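Local coordinates for uncharacterized protein TP-0789 domain-containing protein (Nitrosomonas europaea ATCC 19718, PDB 3BUU) that is of unknown function but belongs to the LolA superfamily, and so may bind lipids or the acyl chains of lipoproteins, as its relatives that sort outer-membrane lipoproteins do, at residues A9-L13 and Y115-L119; F21-Q27 and Y207-R213; L49-N55 and L215-F220. All coordinates share one frame; numbering follows the deposited sequence. Where two conformers were deposited one is given.

Contact 1 of 3, residues A9-L13 and Y115-L119; sequences AQSIL and YHPQL
P117 meets A9, Q10 and L13, residues of the first turns of helix 9-20. The proline lies on edge strand 115-125, and its ring points at the helix. The helix segment and the strand segment run at 112° to each other, with their axes 7.5 Å apart at the closest. A9 and L13 are one helical turn apart, joined by the backbone bond from L13 N to A9 O, and both turn their CB toward the strand. The methyl of A9 sits beside the proline, with A9 CB 4.1 Å from P117 CB. A9 CB also rests on the backbone that follows, 3.6 Å from P117 O and 3.8 Å from Q118 CA. L13 crosses the proline at about a right angle. Its CG lies anti to the backbone N (chi1 -170°), which sends L13 CD2 to the proline, 4.0 Å from P117 CB. Q10 comes from the solvent side. In one of its two conformers the chain bends at chi2 and brings the amide end against CG and CD of the ring; the two side chains cross at about a right angle. Deeper in, I12 packs on strands 128-137 and 146-152, L13 on L149, and P117 on L135. The OH of Y115 is bonded to the backbone N of Y144. A helix laid on antiparallel strands is consistent with the LolA-like fold, in which helices cover the inner side of an unclosed barrel. No hydrogen bond or salt bridge joins the two segments. The contact is van der Waals packing between the start of the helix and the strand, without polar pairing.

Contact 2 of 3, residues F21-Q27 and Y207-R213; sequences FPQDSFQ and YSDMKLR
M210, a selenomethionine, reaches across from its strand to F21, P22 and F26. This is the tightly packed side. Its CG is anti to the backbone N (chi1 -168°), and the chain then bends at chi3. M210 SE thus rests 3.7 Å from P22 CD, and M210 CE meets the edge of the F21 ring, 3.7 Å from F21 CE1. SE also stands above the F26 face, a distant Met-aromatic contact. The F21 edge points at the face of Y207, with the ring planes at 70°, while R20 takes the Y207 hydroxyl. The backbones pair through Q27 N to K211 O at 2.8 Å and K211 N to Q27 O, and R213 N bonds S25 O.

The other side is looser and more polar. Q27 and K211 lie side by side. In one of the two Q27 conformers, R213 NH1 gives Q27 OE1 a bond of 2.8 Å, in the guanidinium plane, and a water links Q27 NE2 to D209 O. K211 NZ forms a salt bridge with D209 OD2 at 2.8 Å. An alanine in place of K211 would probably leave the D209 carboxylate without this partner and uncover Q27 CB, where K211 CG now packs.

F26-L212 is a non-hydrogen-bonded pair and Q27-K211 a hydrogen-bonded one. This is regular antiparallel pairing, here of the first and last long strands, consistent with the curved, unclosed antiparallel barrel of LolA-like proteins.

Contact 3 of 3, residues L49-N55 and L215-F220; sequences LSKGNEN and LPDKIF
K51 stretches across to the 215-220 loop with its chain fully extended. K51 CB lies 4.1 Å from F220 CZ. CG packs on the S25 side chain, in one of that serine's two conformers. Further out, K51 CD passes F220 CE2 at 3.8 Å and also nears the carbonyl oxygen of L215. CE runs on beside that oxygen. At the tip, K51 NZ donates to L215 O at 2.9 Å, nearly in line with the carbonyl bond. NZ also gives a bond to a water, which lies close to N55 OD1 and D217 OD1.

F220 is held between two neighbours. N55 CB sits 3.4 Å above the centre of one face of the F220 ring, a CH-pi contact, and I219 CG1 covers the opposite face. The N55 amide stacks on the ring with planes 18° apart, and its ND2 bonds the carbonyl of M73. L215 CD2 meets L49 CB, and L215 CD1 the S50 carbonyl. E54 and N55 both face K51 in a classic beta bulge. The end of strand 39-51 and its bulged turn into strand 55-62 thus receive the loop after strand 202-212.

K51 CB and CD pack on the ring, while the charge goes to a backbone carbonyl and a water. The nearby D217 carboxylate would be expected to favour the charged amine.

How the contacts relate
Contacts 2 and 3 are neighbours, with centres about 12 Å apart, and they touch: F26 O lies 2.8 Å from S50 N, a probable hydrogen bond between adjacent strands 26-36 and 39-51. Contact 1 stands apart, its centre about 23 Å from that of contact 2 and about 25 Å from that of contact 3. Helix 9-20 leads from contact 1 to contact 2, and strand 26-36 then leads by a turn to 39-51. The first segments come in the order 1, 2, 3, and so do their partners, so all three contacts cross along the chain. The N-terminal part thus meets the middle of the chain in contact 1 and its C-terminal part in contacts 2 and 3.

Contact 1 of 3, residues A9-L13 and Y115-L119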
loop_
_atom_site.group_PDB
_atom_site.type_symbol
_atom_site.label_atom_id
_atom_site.label_comp_id
_atom_site.label_asym_id
_atom_site.label_seq_id
_atom_site.Cartn_x
_atom_site.Cartn_y
_atom_site.Cartn_z
ATOM N N ALA A 9 19.017 9.851 2.517
ATOM C CA ALA A 9 17.829 9.052 2.903
ATOM C C ALA A 9 16.628 9.411 2.023
ATOM O O ALA A 9 15.867 8.537 1.616
ATOM C CB ALA A 9 17.532 9.248 4.382
ATOM N N GLN A 10 16.452 10.697 1.759
ATOM C CA GLN A 10 15.342 11.146 0.923
ATOM C C GLN A 10 15.452 10.580 -0.490
ATOM O O GLN A 10 14.445 10.110 -1.074
ATOM C CB GLN A 10 15.352 12.670 0.875
ATOM C CG GLN A 10 14.870 13.289 2.148
ATOM C CD GLN A 10 15.868 13.302 3.327
ATOM O OE1 GLN A 10 17.125 13.096 3.184
ATOM N NE2 GLN A 10 15.294 13.571 4.536
ATOM N N SER A 11 16.647 10.610 -1.070
ATOM C CA SER A 11 16.793 10.105 -2.434
ATOM C C SER A 11 16.633 8.603 -2.515
ATOM O O SER A 11 16.076 8.106 -3.478
ATOM C CB SER A 11 18.063 10.604 -3.113
ATOM O OG SER A 11 19.213 9.979 -2.610
ATOM N N ILE A 12 17.089 7.878 -1.492
ATOM C CA ILE A 12 16.917 6.440 -1.436
ATOM C C ILE A 12 15.416 6.123 -1.425
ATOM O O ILE A 12 14.940 5.264 -2.161
ATOM C CB ILE A 12 17.612 5.834 -0.198
ATOM C CG1 ILE A 12 19.138 6.004 -0.296
ATOM C CG2 ILE A 12 17.291 4.355 -0.079
ATOM C CD1 ILE A 12 19.809 5.745 1.045
ATOM N N LEU A 13 14.672 6.811 -0.565
ATOM C CA LEU A 13 13.239 6.562 -0.476
ATOM C C LEU A 13 12.541 6.893 -1.789
ATOM O O LEU A 13 11.645 6.164 -2.207
ATOM C CB LEU A 13 12.636 7.375 0.674
ATOM C CG LEU A 13 11.196 6.995 0.980
ATOM C CD1 LEU A 13 11.031 5.551 1.379
ATOM C CD2 LEU A 13 10.656 7.985 2.058
ATOM N N TYR A 115 6.258 10.170 5.385
ATOM C CA TYR A 115 7.239 9.746 6.367
ATOM C C TYR A 115 8.506 10.549 6.182
ATOM O O TYR A 115 8.949 10.786 5.056
ATOM C CB TYR A 115 7.637 8.257 6.197
ATOM C CG TYR A 115 6.448 7.356 6.345
ATOM C CD1 TYR A 115 6.048 6.899 7.598
ATOM C CD2 TYR A 115 5.672 7.020 5.254
ATOM C CE1 TYR A 115 4.891 6.135 7.756
ATOM C CE2 TYR A 115 4.512 6.270 5.395
ATOM C CZ TYR A 115 4.115 5.832 6.642
ATOM O OH TYR A 115 2.962 5.123 6.788
ATOM N N HIS A 116 9.132 10.903 7.299
ATOM C CA HIS A 116 10.481 11.470 7.274
ATOM C C HIS A 116 11.474 10.298 7.302
ATOM O O HIS A 116 11.401 9.482 8.220
ATOM C CB HIS A 116 10.662 12.322 8.515
ATOM C CG HIS A 116 12.115 12.588 8.827
ATOM N ND1 HIS A 116 12.837 13.604 8.245
ATOM C CD2 HIS A 116 13.007 11.887 9.581
ATOM C CE1 HIS A 116 14.095 13.566 8.673
ATOM N NE2 HIS A 116 14.218 12.527 9.483
ATOM N N PRO A 117 12.353 10.174 6.301
ATOM C CA PRO A 117 13.321 9.086 6.282
ATOM C C PRO A 117 14.676 9.443 6.893
ATOM O O PRO A 117 15.157 10.551 6.722
ATOM C CB PRO A 117 13.494 8.848 4.780
ATOM C CG PRO A 117 13.366 10.202 4.182
ATOM C CD PRO A 117 12.407 10.968 5.070
ATOM N N GLN A 118 15.277 8.477 7.563
ATOM C CA GLN A 118 16.625 8.611 8.059
ATOM C C GLN A 118 17.239 7.239 7.967
ATOM O O GLN A 118 16.597 6.230 8.257
ATOM C CB GLN A 118 16.580 9.101 9.508
ATOM C CG GLN A 118 17.942 9.309 10.174
ATOM C CD GLN A 118 17.814 10.046 11.522
ATOM O OE1 GLN A 118 17.066 11.014 11.663
ATOM N NE2 GLN A 118 18.583 9.607 12.493
ATOM N N LEU A 119 18.517 7.188 7.604
ATOM C CA LEU A 119 19.200 5.904 7.632
ATOM C C LEU A 119 19.357 5.423 9.060
ATOM O O LEU A 119 19.968 6.116 9.885
ATOM C CB LEU A 119 20.567 6.027 6.965
ATOM C CG LEU A 119 21.393 4.748 6.834
ATOM C CD1 LEU A 119 20.845 3.777 5.813
ATOM C CD2 LEU A 119 22.838 5.097 6.557
#

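Contact 2 of 3, residues F21-Q27 and Y207-R213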
loop_
_atom_site.group_PDB
_atom_site.type_symbol
_atom_site.label_atom_id
_atom_site.label_comp_id
_atom_site.label_asym_id
_atom_site.label_seq_id
_atom_site.Cartn_x
_atom_site.Cartn_y
_atom_site.Cartn_z
ATOM N N PHE A 21 6.091 2.046 -7.887
ATOM C CA PHE A 21 4.983 2.520 -8.737
ATOM C C PHE A 21 5.433 3.686 -9.592
ATOM O O PHE A 21 6.282 4.475 -9.208
ATOM C CB PHE A 21 3.801 3.052 -7.914
ATOM C CG PHE A 21 2.956 2.024 -7.235
ATOM C CD1 PHE A 21 2.475 0.912 -7.914
ATOM C CD2 PHE A 21 2.542 2.219 -5.934
ATOM C CE1 PHE A 21 1.592 0.007 -7.291
ATOM C CE2 PHE A 21 1.666 1.311 -5.325
ATOM C CZ PHE A 21 1.203 0.214 -6.013
ATOM N N PRO A 22 4.794 3.834 -10.772
ATOM C CA PRO A 22 4.992 5.038 -11.533
ATOM C C PRO A 22 4.672 6.260 -10.699
ATOM O O PRO A 22 3.714 6.232 -9.899
ATOM C CB PRO A 22 3.984 4.913 -12.650
ATOM C CG PRO A 22 3.588 3.538 -12.707
ATOM C CD PRO A 22 3.803 2.928 -11.385
ATOM N N GLN A 23 5.447 7.330 -10.879
ATOM C CA GLN A 23 5.186 8.598 -10.195
ATOM C C GLN A 23 4.288 9.414 -11.105
ATOM O O GLN A 23 4.692 10.425 -11.691
ATOM C CB GLN A 23 6.497 9.310 -9.837
ATOM C CG GLN A 23 7.376 8.395 -8.943
ATOM C CD GLN A 23 6.725 8.081 -7.617
ATOM O OE1 GLN A 23 6.512 9.002 -6.820
ATOM N NE2 GLN A 23 6.319 6.829 -7.404
ATOM N N ASP A 24 3.075 8.908 -11.259
ATOM C CA ASP A 24 2.140 9.368 -12.256
ATOM C C ASP A 24 0.793 8.776 -11.913
ATOM O O ASP A 24 0.708 7.897 -11.054
ATOM C CB ASP A 24 2.628 8.889 -13.644
ATOM C CG ASP A 24 2.167 9.738 -14.771
ATOM O OD1 ASP A 24 1.289 10.613 -14.589
ATOM O OD2 ASP A 24 2.709 9.517 -15.860
ATOM N N SER A 25 -0.234 9.221 -12.626
ATOM C CA SER A 25 -1.572 8.671 -12.480
ATOM C C SER A 25 -1.715 7.316 -13.174
ATOM O O SER A 25 -1.373 7.167 -14.358
ATOM C CB SER A 25 -2.568 9.668 -13.088
ATOM O OG SER A 25 -2.589 10.861 -12.334
ATOM N N PHE A 26 -2.241 6.317 -12.467
ATOM C CA PHE A 26 -2.326 5.000 -13.044
ATOM C C PHE A 26 -3.494 4.216 -12.460
ATOM O O PHE A 26 -4.069 4.579 -11.432
ATOM C CB PHE A 26 -0.981 4.224 -12.893
ATOM C CG PHE A 26 -0.635 3.828 -11.487
ATOM C CD1 PHE A 26 -1.091 2.607 -10.964
ATOM C CD2 PHE A 26 0.155 4.632 -10.675
ATOM C CE1 PHE A 26 -0.772 2.228 -9.659
ATOM C CE2 PHE A 26 0.447 4.233 -9.361
ATOM C CZ PHE A 26 0.007 3.052 -8.888
ATOM N N GLN A 27 -3.808 3.122 -13.151
ATOM C CA GLN A 27 -4.767 2.125 -12.740
ATOM C C GLN A 27 -4.015 0.821 -12.497
ATOM O O GLN A 27 -3.057 0.497 -13.217
ATOM C CB GLN A 27 -5.799 1.974 -13.867
ATOM C CG GLN A 27 -6.877 1.025 -13.482
ATOM C CD GLN A 27 -7.847 0.794 -14.609
ATOM O OE1 GLN A 27 -8.559 1.698 -15.034
ATOM N NE2 GLN A 27 -7.877 -0.432 -15.116
ATOM N N TYR A 207 -0.397 -7.743 -8.040
ATOM C CA TYR A 207 -0.711 -6.559 -8.840
ATOM C C TYR A 207 -0.696 -6.922 -10.286
ATOM O O TYR A 207 0.283 -7.531 -10.726
ATOM C CB TYR A 207 0.297 -5.424 -8.594
ATOM C CG TYR A 207 0.183 -4.897 -7.228
ATOM C CD1 TYR A 207 -0.497 -3.735 -6.997
ATOM C CD2 TYR A 207 0.750 -5.592 -6.128
ATOM C CE1 TYR A 207 -0.632 -3.229 -5.657
ATOM C CE2 TYR A 207 0.628 -5.122 -4.833
ATOM C CZ TYR A 207 -0.080 -3.974 -4.600
ATOM O OH TYR A 207 -0.170 -3.529 -3.295
ATOM N N SER A 208 -1.716 -6.523 -11.046
ATOM C CA SER A 208 -1.797 -6.881 -12.477
ATOM C C SER A 208 -2.398 -5.737 -13.248
ATOM O O SER A 208 -3.118 -4.880 -12.715
ATOM C CB SER A 208 -2.577 -8.171 -12.640
ATOM O OG SER A 208 -3.890 -8.031 -12.228
ATOM N N ASP A 209 -2.140 -5.787 -14.549
ATOM C CA ASP A 209 -2.658 -4.833 -15.525
ATOM C C ASP A 209 -2.436 -3.386 -15.110
ATOM O O ASP A 209 -3.346 -2.554 -15.217
ATOM C CB ASP A 209 -4.127 -5.102 -15.798
ATOM C CG ASP A 209 -4.570 -4.464 -17.118
ATOM O OD1 ASP A 209 -3.708 -4.205 -18.006
ATOM O OD2 ASP A 209 -5.748 -4.158 -17.269
HETATM N N MSE A 210 -1.240 -3.082 -14.680
HETATM C CA MSE A 210 -0.885 -1.726 -14.369
HETATM C C MSE A 210 -0.827 -0.897 -15.648
HETATM O O MSE A 210 -0.165 -1.296 -16.601
HETATM C CB MSE A 210 0.451 -1.722 -13.645
HETATM C CG MSE A 210 0.786 -0.392 -13.029
HETATM SE SE MSE A 210 2.462 -0.405 -12.035
HETATM C CE MSE A 210 1.960 -1.555 -10.611
ATOM N N LYS A 211 -1.471 0.255 -15.673
ATOM C CA LYS A 211 -1.431 1.066 -16.884
ATOM C C LYS A 211 -1.593 2.510 -16.482
ATOM O O LYS A 211 -2.332 2.862 -15.546
ATOM C CB LYS A 211 -2.519 0.645 -17.845
ATOM C CG LYS A 211 -3.865 0.818 -17.311
ATOM C CD LYS A 211 -4.901 0.191 -18.198
ATOM C CE LYS A 211 -4.981 -1.280 -18.026
ATOM N NZ LYS A 211 -6.038 -1.868 -18.895
ATOM N N LEU A 212 -0.916 3.388 -17.225
ATOM C CA LEU A 212 -1.074 4.826 -16.962
ATOM C C LEU A 212 -2.458 5.271 -17.384
ATOM O O LEU A 212 -3.036 4.725 -18.332
ATOM C CB LEU A 212 0.034 5.601 -17.683
ATOM C CG LEU A 212 1.432 5.268 -17.096
ATOM C CD1 LEU A 212 2.551 5.891 -17.905
ATOM C CD2 LEU A 212 1.600 5.530 -15.636
ATOM N N ARG A 213 -3.019 6.232 -16.674
ATOM C CA ARG A 213 -4.390 6.655 -16.958
ATOM C C ARG A 213 -4.522 8.083 -16.511
ATOM O O ARG A 213 -4.058 8.399 -15.429
ATOM C CB ARG A 213 -5.400 5.777 -16.162
ATOM C CG ARG A 213 -6.813 6.111 -16.503
ATOM C CD ARG A 213 -7.846 5.104 -16.142
ATOM N NE ARG A 213 -9.167 5.674 -16.410
ATOM C CZ ARG A 213 -10.312 5.076 -16.121
ATOM N NH1 ARG A 213 -10.299 3.871 -15.573
ATOM N NH2 ARG A 213 -11.464 5.693 -16.346
HETATM O O HOH W 1 -5.907 -2.135 -14.270
#

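Contact 3 of 3, residues L49-N55 and L215-F220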
loop_
_atom_site.group_PDB
_atom_site.type_symbol
_atom_site.label_atom_id
_atom_site.label_comp_id
_atom_site.label_asym_id
_atom_site.label_seq_id
_atom_site.Cartn_x
_atom_site.Cartn_y
_atom_site.Cartn_z
ATOM N N LEU A 49 -7.518 3.292 -8.726
ATOM C CA LEU A 49 -7.186 4.475 -9.545
ATOM C C LEU A 49 -6.311 5.315 -8.609
ATOM O O LEU A 49 -6.793 5.848 -7.624
ATOM C CB LEU A 49 -8.466 5.212 -9.905
ATOM C CG LEU A 49 -9.466 4.396 -10.721
ATOM C CD1 LEU A 49 -10.717 5.243 -11.012
ATOM C CD2 LEU A 49 -8.847 3.881 -12.002
ATOM N N SER A 50 -5.032 5.421 -8.942
ATOM C CA SER A 50 -4.042 6.020 -8.077
ATOM C C SER A 50 -3.488 7.333 -8.645
ATOM O O SER A 50 -2.921 7.353 -9.753
ATOM C CB SER A 50 -2.905 5.049 -7.882
ATOM O OG SER A 50 -1.821 5.609 -7.174
ATOM N N LYS A 51 -3.612 8.416 -7.870
ATOM C CA LYS A 51 -3.096 9.693 -8.224
ATOM C C LYS A 51 -2.179 10.194 -7.098
ATOM O O LYS A 51 -2.497 11.116 -6.346
ATOM C CB LYS A 51 -4.219 10.667 -8.564
ATOM C CG LYS A 51 -3.737 11.901 -9.259
ATOM C CD LYS A 51 -4.910 12.765 -9.687
ATOM C CE LYS A 51 -4.431 13.912 -10.512
ATOM N NZ LYS A 51 -5.614 14.802 -10.755
ATOM N N GLY A 52 -1.062 9.492 -6.955
ATOM C CA GLY A 52 -0.095 9.790 -5.919
ATOM C C GLY A 52 -0.702 9.616 -4.539
ATOM O O GLY A 52 -1.562 8.794 -4.301
ATOM N N ASN A 53 -0.251 10.429 -3.631
ATOM C CA ASN A 53 -0.773 10.396 -2.283
ATOM C C ASN A 53 -1.882 11.403 -2.083
ATOM O O ASN A 53 -2.441 11.484 -0.987
ATOM C CB ASN A 53 0.349 10.616 -1.285
ATOM C CG ASN A 53 1.233 9.419 -1.117
ATOM O OD1 ASN A 53 0.989 8.360 -1.694
ATOM N ND2 ASN A 53 2.275 9.580 -0.306
ATOM N N GLU A 54 -2.190 12.114 -3.188
ATOM C CA GLU A 54 -3.209 13.186 -3.327
ATOM C C GLU A 54 -4.632 12.650 -3.296
ATOM O O GLU A 54 -5.475 13.104 -2.530
ATOM C CB GLU A 54 -2.959 14.085 -4.581
ATOM C CG GLU A 54 -3.181 13.473 -5.938
ATOM C CD GLU A 54 -2.720 14.364 -7.052
ATOM O OE1 GLU A 54 -3.501 15.284 -7.410
ATOM O OE2 GLU A 54 -1.586 14.178 -7.574
ATOM N N ASN A 55 -4.896 11.710 -4.192
ATOM C CA ASN A 55 -6.229 11.175 -4.472
ATOM C C ASN A 55 -6.119 9.748 -4.911
ATOM O O ASN A 55 -5.187 9.373 -5.599
ATOM C CB ASN A 55 -6.932 11.941 -5.620
ATOM C CG ASN A 55 -7.377 13.287 -5.220
ATOM O OD1 ASN A 55 -6.809 14.255 -5.663
ATOM N ND2 ASN A 55 -8.380 13.370 -4.367
ATOM N N LEU A 215 -6.386 10.849 -14.676
ATOM C CA LEU A 215 -7.353 10.821 -13.592
ATOM C C LEU A 215 -7.689 12.252 -13.216
ATOM O O LEU A 215 -7.014 12.860 -12.374
ATOM C CB LEU A 215 -6.808 10.050 -12.381
ATOM C CG LEU A 215 -6.470 8.566 -12.689
ATOM C CD1 LEU A 215 -5.783 7.959 -11.461
ATOM C CD2 LEU A 215 -7.700 7.778 -13.041
ATOM N N PRO A 216 -8.714 12.817 -13.855
ATOM C CA PRO A 216 -9.063 14.200 -13.566
ATOM C C PRO A 216 -9.431 14.403 -12.128
ATOM O O PRO A 216 -10.087 13.561 -11.485
ATOM C CB PRO A 216 -10.272 14.455 -14.484
ATOM C CG PRO A 216 -10.189 13.454 -15.536
ATOM C CD PRO A 216 -9.620 12.212 -14.850
ATOM N N ASP A 217 -9.086 15.563 -11.609
ATOM C CA ASP A 217 -9.482 15.915 -10.243
ATOM C C ASP A 217 -10.982 15.703 -10.007
ATOM O O ASP A 217 -11.413 15.316 -8.934
ATOM C CB ASP A 217 -9.084 17.378 -9.948
ATOM C CG ASP A 217 -9.272 17.733 -8.507
ATOM O OD1 ASP A 217 -8.504 17.262 -7.650
ATOM O OD2 ASP A 217 -10.200 18.518 -8.239
ATOM N N LYS A 218 -11.784 15.985 -11.032
ATOM C CA LYS A 218 -13.202 15.925 -10.917
ATOM C C LYS A 218 -13.804 14.529 -10.759
ATOM O O LYS A 218 -14.953 14.415 -10.459
ATOM C CB LYS A 218 -13.826 16.649 -12.137
ATOM C CG LYS A 218 -13.664 18.169 -12.104
ATOM C CD LYS A 218 -14.090 18.897 -13.436
ATOM C CE LYS A 218 -13.771 20.387 -13.435
ATOM N NZ LYS A 218 -14.252 20.999 -12.161
ATOM N N ILE A 219 -13.046 13.456 -10.920
ATOM C CA ILE A 219 -13.587 12.120 -10.582
ATOM C C ILE A 219 -13.523 11.823 -9.093
ATOM O O ILE A 219 -14.174 10.890 -8.619
ATOM C CB ILE A 219 -12.951 10.916 -11.373
ATOM C CG1 ILE A 219 -11.513 10.593 -10.913
ATOM C CG2 ILE A 219 -13.075 11.159 -12.864
ATOM C CD1 ILE A 219 -10.970 9.297 -11.558
ATOM N N PHE A 220 -12.758 12.608 -8.330
ATOM C CA PHE A 220 -12.521 12.265 -6.927
ATOM C C PHE A 220 -13.578 12.927 -6.076
ATOM O O PHE A 220 -13.299 13.826 -5.282
ATOM C CB PHE A 220 -11.093 12.623 -6.566
ATOM C CG PHE A 220 -10.101 11.777 -7.297
ATOM C CD1 PHE A 220 -9.950 10.425 -6.964
ATOM C CD2 PHE A 220 -9.368 12.295 -8.343
ATOM C CE1 PHE A 220 -9.043 9.636 -7.668
ATOM C CE2 PHE A 220 -8.478 11.531 -9.041
ATOM C CZ PHE A 220 -8.298 10.189 -8.709
HETATM O O HOH W 2 -6.632 15.586 -8.312
#